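Local coordinates for indole-3-acetic acid-amido synthetase GH3.15 (Arabidopsis thaliana, PDB 6E1Q), which conjugates glutamine, and possibly cysteine, to the auxin precursor indole-3-butyric acid, using ATP and releasing AMP and diphosphate, at residues Leu16-Thr21 and Phe415-Pro420; Thr22-Ile27 and Val380-Val385. All blocks are in the same frame, centred on the assembly; numbering follows the deposited sequence.

From the N terminus the chain runs through helix 10-22 and, after a short break, helix 24-38. The end of the first helix meets the hairpin between strands 404-416 and 419-427 in contact 1, closing a loop of 393 residues. Contact 2 starts at once, at Thr22, and closes a loop of 352 residues with the turn after strand 379-381, so it is nested inside contact 1. Both tie the start of the chain to strands and turns of the GH3 central domain. The centres of the two contacts lie about 10 Å apart, and they touch where Asn418 ND2 reaches Thr22 O, 2.8 Å away, a probable hydrogen bond.

Contact 1 (Leu16-Thr21 and Phe415-Pro420); sequences LLEDLT and FYNNAP
Glu18 turns its carboxylate across the ends of Tyr416 and Asn417, one oxygen for each. Glu18 OE2 lies in the plane of the tyrosine ring, at its edge, and takes the phenol OH on its syn lone pair, 2.7 Å from Tyr416 OH; carboxylate and ring planes stand 75° apart. Glu18 OE1 is met from above the carboxylate plane by Asn417 ND2 at 3.0 Å. The glutamate chain bends at chi2 (-52°), bringing its CD round from the helix flank.

Asn417 ND2 uses both of its N-H groups in its own amide plane, one for Glu18 OE1 and the other for Thr21 OG1, also 3.0 Å from ND2; two acceptors thus fix the rotation of the amide. The Thr21 hydroxyl is placed between the backbone N and the carbonyl carbon (chi1 54°), where OG1 faces the amide, while Thr21 CB packs 3.8 Å from Ala419 CB. An alanine in place of Glu18 would probably leave the Tyr416 hydroxyl and one N-H of Asn417 without their acceptors and the amide freer to turn. Thr21 O accepts a further bond from Asn418 N, at 2.9 Å, and Phe337 stacks on the Tyr416 ring.

Threonine suits this site by offering a hydroxyl to the amide and CB and a methyl to Ala419, asparagine by donating twice from one nitrogen. The partner is a beta hairpin with a two-residue loop, Asn417-Asn418, in a type II' turn from Tyr416 to Ala419, its tip hydrogen-bonded to the last turns of helix 10-22.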
loop_
_atom_site.group_PDB
_atom_site.type_symbol
_atom_site.label_atom_id
_atom_site.label_comp_id
_atom_site.label_asym_id
_atom_site.label_seq_id
_atom_site.Cartn_x
_atom_site.Cartn_y
_atom_site.Cartn_z
ATOM N N LEU A 16 18.635 -8.652 -19.190
ATOM C CA LEU A 16 17.918 -7.454 -19.617
ATOM C C LEU A 16 17.769 -6.453 -18.469
ATOM O O LEU A 16 17.864 -5.233 -18.677
ATOM C CB LEU A 16 16.545 -7.838 -20.166
ATOM C CG LEU A 16 15.843 -6.705 -20.910
ATOM C CD1 LEU A 16 16.759 -6.176 -22.009
ATOM C CD2 LEU A 16 14.510 -7.167 -21.486
ATOM N N LEU A 17 17.514 -6.944 -17.255
ATOM C CA LEU A 17 17.439 -6.043 -16.110
ATOM C C LEU A 17 18.768 -5.318 -15.900
ATOM O O LEU A 17 18.790 -4.151 -15.490
ATOM C CB LEU A 17 17.045 -6.814 -14.854
ATOM C CG LEU A 17 15.644 -7.421 -14.769
ATOM C CD1 LEU A 17 15.518 -8.306 -13.536
ATOM C CD2 LEU A 17 14.564 -6.332 -14.762
ATOM N N GLU A 18 19.889 -5.993 -16.164
ATOM C CA GLU A 18 21.179 -5.312 -16.078
ATOM C C GLU A 18 21.283 -4.213 -17.132
ATOM O O GLU A 18 21.646 -3.080 -16.815
ATOM C CB GLU A 18 22.334 -6.317 -16.203
ATOM C CG GLU A 18 22.389 -7.342 -15.052
ATOM C CD GLU A 18 22.367 -6.712 -13.642
ATOM O OE1 GLU A 18 23.325 -6.007 -13.266
ATOM O OE2 GLU A 18 21.392 -6.943 -12.890
ATOM N N ASP A 19 20.944 -4.528 -18.390
ATOM C CA ASP A 19 20.895 -3.508 -19.440
ATOM C C ASP A 19 20.050 -2.312 -19.020
ATOM O O ASP A 19 20.481 -1.158 -19.152
ATOM C CB ASP A 19 20.329 -4.095 -20.738
ATOM C CG ASP A 19 21.186 -5.207 -21.308
ATOM O OD1 ASP A 19 22.311 -5.428 -20.803
ATOM O OD2 ASP A 19 20.715 -5.875 -22.256
ATOM N N LEU A 20 18.830 -2.576 -18.522
ATOM C CA LEU A 20 17.886 -1.507 -18.202
ATOM C C LEU A 20 18.409 -0.582 -17.113
ATOM O O LEU A 20 18.098 0.610 -17.123
ATOM C CB LEU A 20 16.543 -2.090 -17.762
ATOM C CG LEU A 20 15.722 -2.777 -18.854
ATOM C CD1 LEU A 20 14.486 -3.472 -18.258
ATOM C CD2 LEU A 20 15.302 -1.790 -19.925
ATOM N N THR A 21 19.177 -1.100 -16.158
ATOM C CA THR A 21 19.708 -0.276 -15.075
ATOM C C THR A 21 21.107 0.254 -15.369
ATOM O O THR A 21 21.688 0.947 -14.525
ATOM C CB THR A 21 19.702 -1.074 -13.774
ATOM O OG1 THR A 21 20.397 -2.312 -13.970
ATOM C CG2 THR A 21 18.258 -1.371 -13.358
ATOM N N PHE A 415 22.941 3.613 -5.912
ATOM C CA PHE A 415 22.823 3.279 -7.325
ATOM C C PHE A 415 22.917 1.770 -7.509
ATOM O O PHE A 415 23.825 1.133 -6.962
ATOM C CB PHE A 415 23.930 3.956 -8.132
ATOM C CG PHE A 415 23.929 5.459 -8.036
ATOM C CD1 PHE A 415 22.980 6.208 -8.717
ATOM C CD2 PHE A 415 24.885 6.119 -7.279
ATOM C CE1 PHE A 415 22.981 7.591 -8.646
ATOM C CE2 PHE A 415 24.899 7.504 -7.209
ATOM C CZ PHE A 415 23.945 8.236 -7.896
ATOM N N TYR A 416 21.967 1.201 -8.255
ATOM C CA TYR A 416 22.069 -0.161 -8.771
ATOM C C TYR A 416 22.544 -0.028 -10.208
ATOM O O TYR A 416 21.805 0.478 -11.061
ATOM C CB TYR A 416 20.729 -0.905 -8.687
ATOM C CG TYR A 416 20.847 -2.358 -9.105
ATOM C CD1 TYR A 416 21.180 -3.344 -8.183
ATOM C CD2 TYR A 416 20.672 -2.739 -10.438
ATOM C CE1 TYR A 416 21.319 -4.676 -8.569
ATOM C CE2 TYR A 416 20.803 -4.067 -10.834
ATOM C CZ TYR A 416 21.128 -5.027 -9.898
ATOM O OH TYR A 416 21.277 -6.338 -10.282
ATOM N N ASN A 417 23.785 -0.449 -10.472
ATOM C CA ASN A 417 24.489 -0.031 -11.683
ATOM C C ASN A 417 24.411 1.492 -11.829
ATOM O O ASN A 417 24.920 2.214 -10.967
ATOM C CB ASN A 417 23.929 -0.761 -12.902
ATOM C CG ASN A 417 24.161 -2.257 -12.827
ATOM O OD1 ASN A 417 25.241 -2.702 -12.449
ATOM N ND2 ASN A 417 23.135 -3.042 -13.148
ATOM N N ASN A 418 23.781 2.008 -12.884
ATOM C CA ASN A 418 23.590 3.449 -13.020
ATOM C C ASN A 418 22.194 3.922 -12.633
ATOM O O ASN A 418 21.880 5.098 -12.816
ATOM C CB ASN A 418 23.906 3.918 -14.441
ATOM C CG ASN A 418 25.369 3.735 -14.800
ATOM O OD1 ASN A 418 26.248 3.966 -13.975
ATOM N ND2 ASN A 418 25.634 3.340 -16.034
ATOM N N ALA A 419 21.340 3.041 -12.132
ATOM C CA ALA A 419 19.985 3.444 -11.802
ATOM C C ALA A 419 19.893 3.799 -10.322
ATOM O O ALA A 419 20.153 2.931 -9.470
ATOM C CB ALA A 419 19.004 2.322 -12.146
ATOM N N PRO A 420 19.513 5.024 -9.967
ATOM C CA PRO A 420 19.313 5.364 -8.551
ATOM C C PRO A 420 18.251 4.504 -7.878
ATOM O O PRO A 420 17.218 4.164 -8.471
ATOM C CB PRO A 420 18.863 6.830 -8.598
ATOM C CG PRO A 420 19.277 7.334 -9.937
ATOM C CD PRO A 420 19.242 6.164 -10.862
#

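Contact 2 (Thr22-Ile27 and Val380-Val385); sequences TNVKQI and VDLVDV
Val24 packs on Leu382 and Val383, and Lys25 reaches Asp381, in a small apolar patch with a salt bridge at its side that joins the first turn of helix 24-38 to the 3-10 turn following strand 379-381, at the edge of the central-domain strands. The apolar part rests on Val24, whose CG1 is anti to the backbone N (chi1 -175°) and reaches the turn. Val24 CG1 meets Leu382 CD2 at 3.6 Å, the two side chains crossing at about a right angle. Val383 CG1 lies 4.0 Å from Val24 CG1, the two valines alongside and pointing opposite ways. Ala419 and Pro352 also touch Val24, so a short branched residue suits this place.

Lys25 bends at chi2 (97°) and passes across Val383, with Lys25 CD 3.6 Å from Val383 CG2. Its ammonium group comes equally near that methyl and makes a long salt bridge, 3.6 Å from Lys25 NZ to Asp381 OD2. Asp384 OD2, 4.3 Å from Lys25 NZ, is too far for a salt bridge but would probably add some attraction. The main partner of Asp381 is Lys59, salt-bridged to OD1; Lys55 adds a long, weak ion pair.

A lysine suits this exposed flank because its methylenes can pack on a valine while its charge reaches farther. With no hydrogen bond between the segments, cohesion here comes from methyl packing and electrostatic attraction, and Asp381, set among several lysines, is likely to be stabilised in its ionised form.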
loop_
_atom_site.group_PDB
_atom_site.type_symbol
_atom_site.label_atom_id
_atom_site.label_comp_id
_atom_site.label_asym_id
_atom_site.label_seq_id
_atom_site.Cartn_x
_atom_site.Cartn_y
_atom_site.Cartn_z
ATOM N N THR A 22 21.660 -0.048 -16.546
ATOM C CA THR A 22 22.973 0.450 -16.944
ATOM C C THR A 22 22.872 1.614 -17.925
ATOM O O THR A 22 23.550 2.625 -17.763
ATOM C CB THR A 22 23.807 -0.692 -17.551
ATOM O OG1 THR A 22 24.016 -1.695 -16.547
ATOM C CG2 THR A 22 25.182 -0.193 -18.088
ATOM N N ASN A 23 22.009 1.499 -18.927
ATOM C CA ASN A 23 21.861 2.534 -19.949
ATOM C C ASN A 23 20.757 3.520 -19.593
ATOM O O ASN A 23 19.878 3.832 -20.399
ATOM C CB ASN A 23 21.607 1.878 -21.295
ATOM C CG ASN A 23 22.662 0.864 -21.623
ATOM O OD1 ASN A 23 23.844 1.179 -21.586
ATOM N ND2 ASN A 23 22.253 -0.364 -21.925
ATOM N N VAL A 24 20.832 4.043 -18.371
ATOM C CA VAL A 24 19.708 4.788 -17.814
ATOM C C VAL A 24 19.508 6.105 -18.562
ATOM O O VAL A 24 18.393 6.437 -18.973
ATOM C CB VAL A 24 19.922 4.995 -16.303
ATOM C CG1 VAL A 24 18.709 5.675 -15.656
ATOM C CG2 VAL A 24 20.222 3.637 -15.620
ATOM N N LYS A 25 20.589 6.856 -18.779
ATOM C CA LYS A 25 20.465 8.165 -19.417
ATOM C C LYS A 25 19.905 8.029 -20.831
ATOM O O LYS A 25 18.977 8.754 -21.217
ATOM C CB LYS A 25 21.835 8.877 -19.396
ATOM C CG LYS A 25 21.804 10.294 -19.953
ATOM C CD LYS A 25 21.683 11.314 -18.799
ATOM C CE LYS A 25 21.315 12.727 -19.268
ATOM N NZ LYS A 25 20.715 13.554 -18.174
ATOM N N GLN A 26 20.416 7.057 -21.589
ATOM C CA GLN A 26 19.947 6.843 -22.952
ATOM C C GLN A 26 18.490 6.390 -22.978
ATOM O O GLN A 26 17.709 6.839 -23.823
ATOM C CB GLN A 26 20.840 5.817 -23.650
ATOM C CG GLN A 26 22.347 6.089 -23.501
ATOM C CD GLN A 26 22.994 5.324 -22.339
ATOM O OE1 GLN A 26 22.881 5.718 -21.174
ATOM N NE2 GLN A 26 23.676 4.229 -22.659
ATOM N N ILE A 27 18.102 5.494 -22.068
ATOM C CA ILE A 27 16.729 5.003 -22.078
ATOM C C ILE A 27 15.759 6.118 -21.702
ATOM O O ILE A 27 14.731 6.320 -22.359
ATOM C CB ILE A 27 16.581 3.783 -21.152
ATOM C CG1 ILE A 27 17.398 2.609 -21.705
ATOM C CG2 ILE A 27 15.110 3.402 -21.049
ATOM C CD1 ILE A 27 17.510 1.425 -20.760
ATOM N N VAL A 380 15.237 17.808 -10.895
ATOM C CA VAL A 380 16.404 17.221 -11.538
ATOM C C VAL A 380 15.987 15.948 -12.272
ATOM O O VAL A 380 14.955 15.338 -11.981
ATOM C CB VAL A 380 17.519 16.921 -10.524
ATOM C CG1 VAL A 380 17.884 18.185 -9.716
ATOM C CG2 VAL A 380 17.067 15.844 -9.592
ATOM N N ASP A 381 16.806 15.568 -13.248
ATOM C CA ASP A 381 16.656 14.299 -13.947
ATOM C C ASP A 381 16.990 13.131 -13.022
ATOM O O ASP A 381 17.690 13.278 -12.018
ATOM C CB ASP A 381 17.569 14.252 -15.175
ATOM C CG ASP A 381 16.968 14.949 -16.385
ATOM O OD1 ASP A 381 15.732 15.143 -16.417
ATOM O OD2 ASP A 381 17.735 15.291 -17.312
ATOM N N LEU A 382 16.481 11.950 -13.388
ATOM C CA LEU A 382 16.727 10.737 -12.606
ATOM C C LEU A 382 18.211 10.533 -12.306
ATOM O O LEU A 382 18.584 10.242 -11.165
ATOM C CB LEU A 382 16.157 9.525 -13.350
ATOM C CG LEU A 382 16.446 8.119 -12.814
ATOM C CD1 LEU A 382 15.754 7.882 -11.494
ATOM C CD2 LEU A 382 15.945 7.101 -13.815
ATOM N N VAL A 383 19.080 10.699 -13.310
ATOM C CA VAL A 383 20.506 10.431 -13.097
ATOM C C VAL A 383 21.228 11.519 -12.319
ATOM O O VAL A 383 22.385 11.317 -11.922
ATOM C CB VAL A 383 21.254 10.251 -14.429
ATOM C CG1 VAL A 383 20.643 9.106 -15.227
ATOM C CG2 VAL A 383 21.236 11.547 -15.225
ATOM N N ASP A 384 20.593 12.669 -12.098
ATOM C CA ASP A 384 21.208 13.804 -11.411
ATOM C C ASP A 384 20.796 13.912 -9.953
ATOM O O ASP A 384 21.144 14.889 -9.284
ATOM C CB ASP A 384 20.857 15.090 -12.135
ATOM C CG ASP A 384 21.428 15.117 -13.510
ATOM O OD1 ASP A 384 22.545 14.572 -13.669
ATOM O OD2 ASP A 384 20.763 15.648 -14.421
ATOM N N VAL A 385 20.051 12.935 -9.454
ATOM C CA VAL A 385 19.643 12.923 -8.061
ATOM C C VAL A 385 20.871 12.828 -7.127
ATOM O O VAL A 385 21.921 12.290 -7.500
ATOM C CB VAL A 385 18.676 11.730 -7.935
ATOM C CG1 VAL A 385 19.232 10.622 -7.067
ATOM C CG2 VAL A 385 17.255 12.187 -7.580
#